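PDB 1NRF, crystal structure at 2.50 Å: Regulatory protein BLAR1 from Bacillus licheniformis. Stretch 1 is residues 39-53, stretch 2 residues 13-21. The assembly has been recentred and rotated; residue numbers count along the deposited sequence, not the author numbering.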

# COMPACT_ATOMS: atom_id res chain seq x y z
N LEU A 39 -2.33 13.50 -1.24
CA LEU A 39 -3.64 13.34 -0.61
C LEU A 39 -4.70 13.68 -1.66
O LEU A 39 -4.52 14.62 -2.44
CB LEU A 39 -3.78 14.27 0.58
CG LEU A 39 -5.19 14.34 1.17
CD1 LEU A 39 -5.43 13.13 2.07
CD2 LEU A 39 -5.32 15.63 1.97
N PHE A 40 -5.79 12.92 -1.70
CA PHE A 40 -6.85 13.18 -2.67
C PHE A 40 -8.23 13.31 -2.03
O PHE A 40 -8.73 12.36 -1.41
CB PHE A 40 -6.89 12.09 -3.74
CG PHE A 40 -7.95 12.31 -4.80
CD1 PHE A 40 -9.10 11.52 -4.83
CD2 PHE A 40 -7.81 13.33 -5.74
CE1 PHE A 40 -10.10 11.73 -5.79
CE2 PHE A 40 -8.80 13.56 -6.70
CZ PHE A 40 -9.95 12.75 -6.72
N ASN A 41 -8.83 14.49 -2.20
CA ASN A 41 -10.17 14.78 -1.67
C ASN A 41 -11.19 14.44 -2.76
O ASN A 41 -11.30 15.14 -3.77
CB ASN A 41 -10.27 16.26 -1.31
CG ASN A 41 -11.54 16.59 -0.54
OD1 ASN A 41 -12.61 16.07 -0.83
ND2 ASN A 41 -11.42 17.49 0.45
N SER A 42 -11.94 13.36 -2.55
CA SER A 42 -12.94 12.90 -3.52
C SER A 42 -13.99 13.94 -3.87
O SER A 42 -14.23 14.21 -5.05
CB SER A 42 -13.63 11.64 -3.00
OG SER A 42 -12.70 10.60 -2.77
N ASN A 43 -14.61 14.51 -2.85
CA ASN A 43 -15.65 15.52 -3.05
C ASN A 43 -15.12 16.76 -3.75
O ASN A 43 -15.76 17.29 -4.65
CB ASN A 43 -16.26 15.93 -1.71
CG ASN A 43 -17.06 14.83 -1.06
OD1 ASN A 43 -17.35 13.82 -1.70
ND2 ASN A 43 -17.42 15.01 0.20
N ARG A 44 -13.96 17.23 -3.31
CA ARG A 44 -13.36 18.43 -3.89
C ARG A 44 -12.53 18.08 -5.12
O ARG A 44 -11.99 18.98 -5.78
CB ARG A 44 -12.48 19.12 -2.85
CG ARG A 44 -13.23 19.63 -1.62
CD ARG A 44 -14.10 20.85 -1.93
NE ARG A 44 -13.30 22.00 -2.36
CZ ARG A 44 -12.41 22.63 -1.59
NH1 ARG A 44 -12.19 22.22 -0.34
NH2 ARG A 44 -11.73 23.66 -2.08
N LYS A 45 -12.43 16.79 -5.44
CA LYS A 45 -11.64 16.33 -6.58
C LYS A 45 -10.32 17.10 -6.56
O LYS A 45 -9.85 17.58 -7.59
CB LYS A 45 -12.37 16.60 -7.90
CG LYS A 45 -13.78 16.04 -7.98
CD LYS A 45 -14.36 16.23 -9.37
CE LYS A 45 -15.87 16.00 -9.40
NZ LYS A 45 -16.29 14.61 -9.03
N LYS A 46 -9.75 17.24 -5.38
CA LYS A 46 -8.50 17.98 -5.23
C LYS A 46 -7.35 17.16 -4.66
O LYS A 46 -7.50 16.38 -3.72
CB LYS A 46 -8.71 19.19 -4.32
CG LYS A 46 -7.44 20.02 -4.11
CD LYS A 46 -7.49 20.80 -2.80
CE LYS A 46 -8.76 21.62 -2.67
NZ LYS A 46 -8.90 22.60 -3.79
N TYR A 47 -6.18 17.36 -5.25
CA TYR A 47 -4.97 16.70 -4.79
C TYR A 47 -4.17 17.72 -4.01
O TYR A 47 -4.05 18.88 -4.43
CB TYR A 47 -4.09 16.24 -5.95
CG TYR A 47 -4.62 15.11 -6.79
CD1 TYR A 47 -5.25 15.37 -8.01
CD2 TYR A 47 -4.42 13.78 -6.43
CE1 TYR A 47 -5.66 14.35 -8.84
CE2 TYR A 47 -4.82 12.74 -7.26
CZ TYR A 47 -5.44 13.04 -8.47
OH TYR A 47 -5.79 12.03 -9.33
N THR A 48 -3.65 17.30 -2.87
CA THR A 48 -2.80 18.16 -2.07
C THR A 48 -1.50 17.37 -2.02
O THR A 48 -1.48 16.25 -1.50
CB THR A 48 -3.32 18.37 -0.66
OG1 THR A 48 -4.64 18.93 -0.71
CG2 THR A 48 -2.40 19.31 0.11
N ILE A 49 -0.44 17.92 -2.59
CA ILE A 49 0.81 17.19 -2.57
C ILE A 49 2.06 17.97 -2.23
O ILE A 49 2.23 19.12 -2.62
CB ILE A 49 1.07 16.45 -3.91
CG1 ILE A 49 0.96 17.42 -5.08
CG2 ILE A 49 0.09 15.30 -4.06
CD1 ILE A 49 1.12 16.73 -6.42
N TYR A 50 2.92 17.30 -1.47
CA TYR A 50 4.19 17.85 -1.06
C TYR A 50 5.28 17.11 -1.84
O TYR A 50 5.27 15.87 -1.91
CB TYR A 50 4.39 17.64 0.45
CG TYR A 50 5.82 17.80 0.89
CD1 TYR A 50 6.52 16.73 1.45
CD2 TYR A 50 6.51 18.99 0.68
CE1 TYR A 50 7.86 16.83 1.76
CE2 TYR A 50 7.86 19.11 0.99
CZ TYR A 50 8.53 18.02 1.53
OH TYR A 50 9.87 18.11 1.82
N ASN A 51 6.20 17.89 -2.41
CA ASN A 51 7.33 17.38 -3.20
C ASN A 51 6.84 16.65 -4.45
O ASN A 51 6.79 15.42 -4.48
CB ASN A 51 8.16 16.42 -2.34
CG ASN A 51 9.51 16.12 -2.95
OD1 ASN A 51 9.73 16.31 -4.15
ND2 ASN A 51 10.43 15.64 -2.13
N ARG A 52 6.49 17.42 -5.48
CA ARG A 52 5.98 16.87 -6.73
C ARG A 52 6.88 15.83 -7.39
O ARG A 52 6.40 14.86 -7.98
CB ARG A 52 5.69 18.00 -7.73
CG ARG A 52 4.81 17.53 -8.89
CD ARG A 52 4.50 18.62 -9.91
NE ARG A 52 3.54 18.14 -10.91
CZ ARG A 52 3.78 17.15 -11.77
NH1 ARG A 52 4.94 16.52 -11.75
NH2 ARG A 52 2.84 16.77 -12.63
N LYS A 53 8.19 16.04 -7.28
CA LYS A 53 9.16 15.13 -7.89
C LYS A 53 9.02 13.71 -7.33
O LYS A 53 8.86 12.76 -8.08
CB LYS A 53 10.57 15.68 -7.68
CG LYS A 53 11.65 14.99 -8.50
CD LYS A 53 12.99 15.69 -8.33
CE LYS A 53 14.08 15.05 -9.17
NZ LYS A 53 14.28 13.61 -8.82
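Stretch 2, residues 13-21: FLPGTNVEY

Stretch 2 adds a parallel strand, residues 18-21, to the edge of strand 46-50, and the backbone hydrogen bonds fix its register. Asn 18 N donates to Lys 45 O (3.2 Å, 159°), Tyr 47 N to Asn 18 O (3.0 Å, 165°), Glu 20 N to Tyr 47 O (2.7 Å, 147°) and Ile 49 N to Glu 20 O (3.0 Å, 165°). Asn 18 and Glu 20 thus use both N and O, each bonding to residues on either side of its partner, as a parallel ladder requires. The paired CA atoms agree: Lys 46 CA to Asn 18 CA is 5.1 Å, Tyr 47 CA to Val 19 CA 4.7 Å, Thr 48 CA to Glu 20 CA 4.8 Å and Ile 49 CA to Tyr 21 CA 5.0 Å. Extended phi/psi values, -139/153 at Asn 18 to -119/141 at Tyr 21, accompany strand axes that cross at -27° and approach to 4.6 Å.

Before the strand, residues 14-17 form a loop, anchored where Leu 14 N donates to Tyr 47 OH (2.9 Å, 169°). Within it, Thr 17 OG1 donates to Leu 14 O at 2.7 Å, and Gly 16 adopts phi/psi 94/42, where a CB would jam against the preceding carbonyl.

Side chains alternate between the sheet faces. Lys 46, Thr 48, Asn 18 and Glu 20 share one, joined by weak bonds from Lys 46 NZ to Asn 18 OD1 and from Thr 48 OG1 to Glu 20 OE1, both 3.4 Å.

The other carries Tyr 47, Ile 49, Val 19 and Tyr 21. Here the edge of Phe 13 meets the face of Tyr 47, with ring centroids 5.0 Å apart and planes at 69°. Ile 49 CD1 lies 3.8 Å from Phe 13 CZ and 3.9 Å from Val 19 CG1, while Ile 49 CG1 reaches Tyr 21 CE1 at 3.6 Å. Farther out, Arg 52 NE bonds weakly to Tyr 21 OH (3.0 Å, 123°).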

# COMPACT_ATOMS: atom_id res chain seq x y z
N PHE A 13 -3.05 11.97 -11.95
CA PHE A 13 -4.00 13.13 -11.99
C PHE A 13 -5.23 12.81 -12.83
O PHE A 13 -5.27 13.09 -14.03
CB PHE A 13 -3.29 14.37 -12.55
CG PHE A 13 -2.30 14.98 -11.59
CD1 PHE A 13 -1.13 15.56 -12.05
CD2 PHE A 13 -2.55 14.96 -10.21
CE1 PHE A 13 -0.22 16.11 -11.17
CE2 PHE A 13 -1.65 15.51 -9.33
CZ PHE A 13 -0.47 16.09 -9.80
N LEU A 14 -6.23 12.24 -12.17
CA LEU A 14 -7.48 11.86 -12.82
C LEU A 14 -8.09 13.00 -13.64
O LEU A 14 -7.99 14.17 -13.26
CB LEU A 14 -8.49 11.40 -11.76
CG LEU A 14 -7.95 10.39 -10.75
CD1 LEU A 14 -9.01 10.12 -9.69
CD2 LEU A 14 -7.55 9.10 -11.46
N PRO A 15 -8.72 12.68 -14.77
CA PRO A 15 -9.33 13.73 -15.58
C PRO A 15 -10.51 14.37 -14.86
O PRO A 15 -11.39 13.67 -14.36
CB PRO A 15 -9.75 12.99 -16.85
CG PRO A 15 -10.07 11.60 -16.33
CD PRO A 15 -8.92 11.35 -15.38
N GLY A 16 -10.51 15.69 -14.80
CA GLY A 16 -11.58 16.40 -14.13
C GLY A 16 -11.24 16.70 -12.68
O GLY A 16 -12.09 16.57 -11.81
N THR A 17 -9.99 17.12 -12.44
CA THR A 17 -9.52 17.43 -11.08
C THR A 17 -8.62 18.66 -11.06
O THR A 17 -8.33 19.25 -12.10
CB THR A 17 -8.72 16.23 -10.49
OG1 THR A 17 -7.58 15.95 -11.32
CG2 THR A 17 -9.58 14.99 -10.39
N ASN A 18 -8.18 19.04 -9.85
CA ASN A 18 -7.29 20.18 -9.67
C ASN A 18 -6.23 19.83 -8.61
O ASN A 18 -6.46 18.99 -7.74
CB ASN A 18 -8.08 21.44 -9.27
CG ASN A 18 -8.48 21.47 -7.80
OD1 ASN A 18 -7.70 21.91 -6.95
ND2 ASN A 18 -9.69 21.02 -7.51
N VAL A 19 -5.06 20.46 -8.70
CA VAL A 19 -3.97 20.17 -7.78
C VAL A 19 -3.52 21.36 -6.94
O VAL A 19 -3.53 22.50 -7.40
CB VAL A 19 -2.75 19.61 -8.55
CG1 VAL A 19 -1.61 19.29 -7.60
CG2 VAL A 19 -3.16 18.36 -9.31
N GLU A 20 -3.13 21.07 -5.70
CA GLU A 20 -2.66 22.08 -4.76
C GLU A 20 -1.31 21.60 -4.21
O GLU A 20 -1.07 20.40 -4.08
CB GLU A 20 -3.66 22.22 -3.61
CG GLU A 20 -3.32 23.28 -2.58
CD GLU A 20 -4.32 23.31 -1.43
OE1 GLU A 20 -4.39 22.31 -0.68
OE2 GLU A 20 -5.04 24.32 -1.29
N TYR A 21 -0.43 22.54 -3.91
CA TYR A 21 0.88 22.17 -3.39
C TYR A 21 1.09 22.75 -2.00
O TYR A 21 0.68 23.87 -1.71
CB TYR A 21 1.96 22.65 -4.34
CG TYR A 21 1.94 21.92 -5.66
CD1 TYR A 21 2.61 20.71 -5.82
CD2 TYR A 21 1.21 22.42 -6.74
CE1 TYR A 21 2.55 20.00 -7.02
CE2 TYR A 21 1.15 21.72 -7.94
CZ TYR A 21 1.82 20.51 -8.07
OH TYR A 21 1.76 19.81 -9.25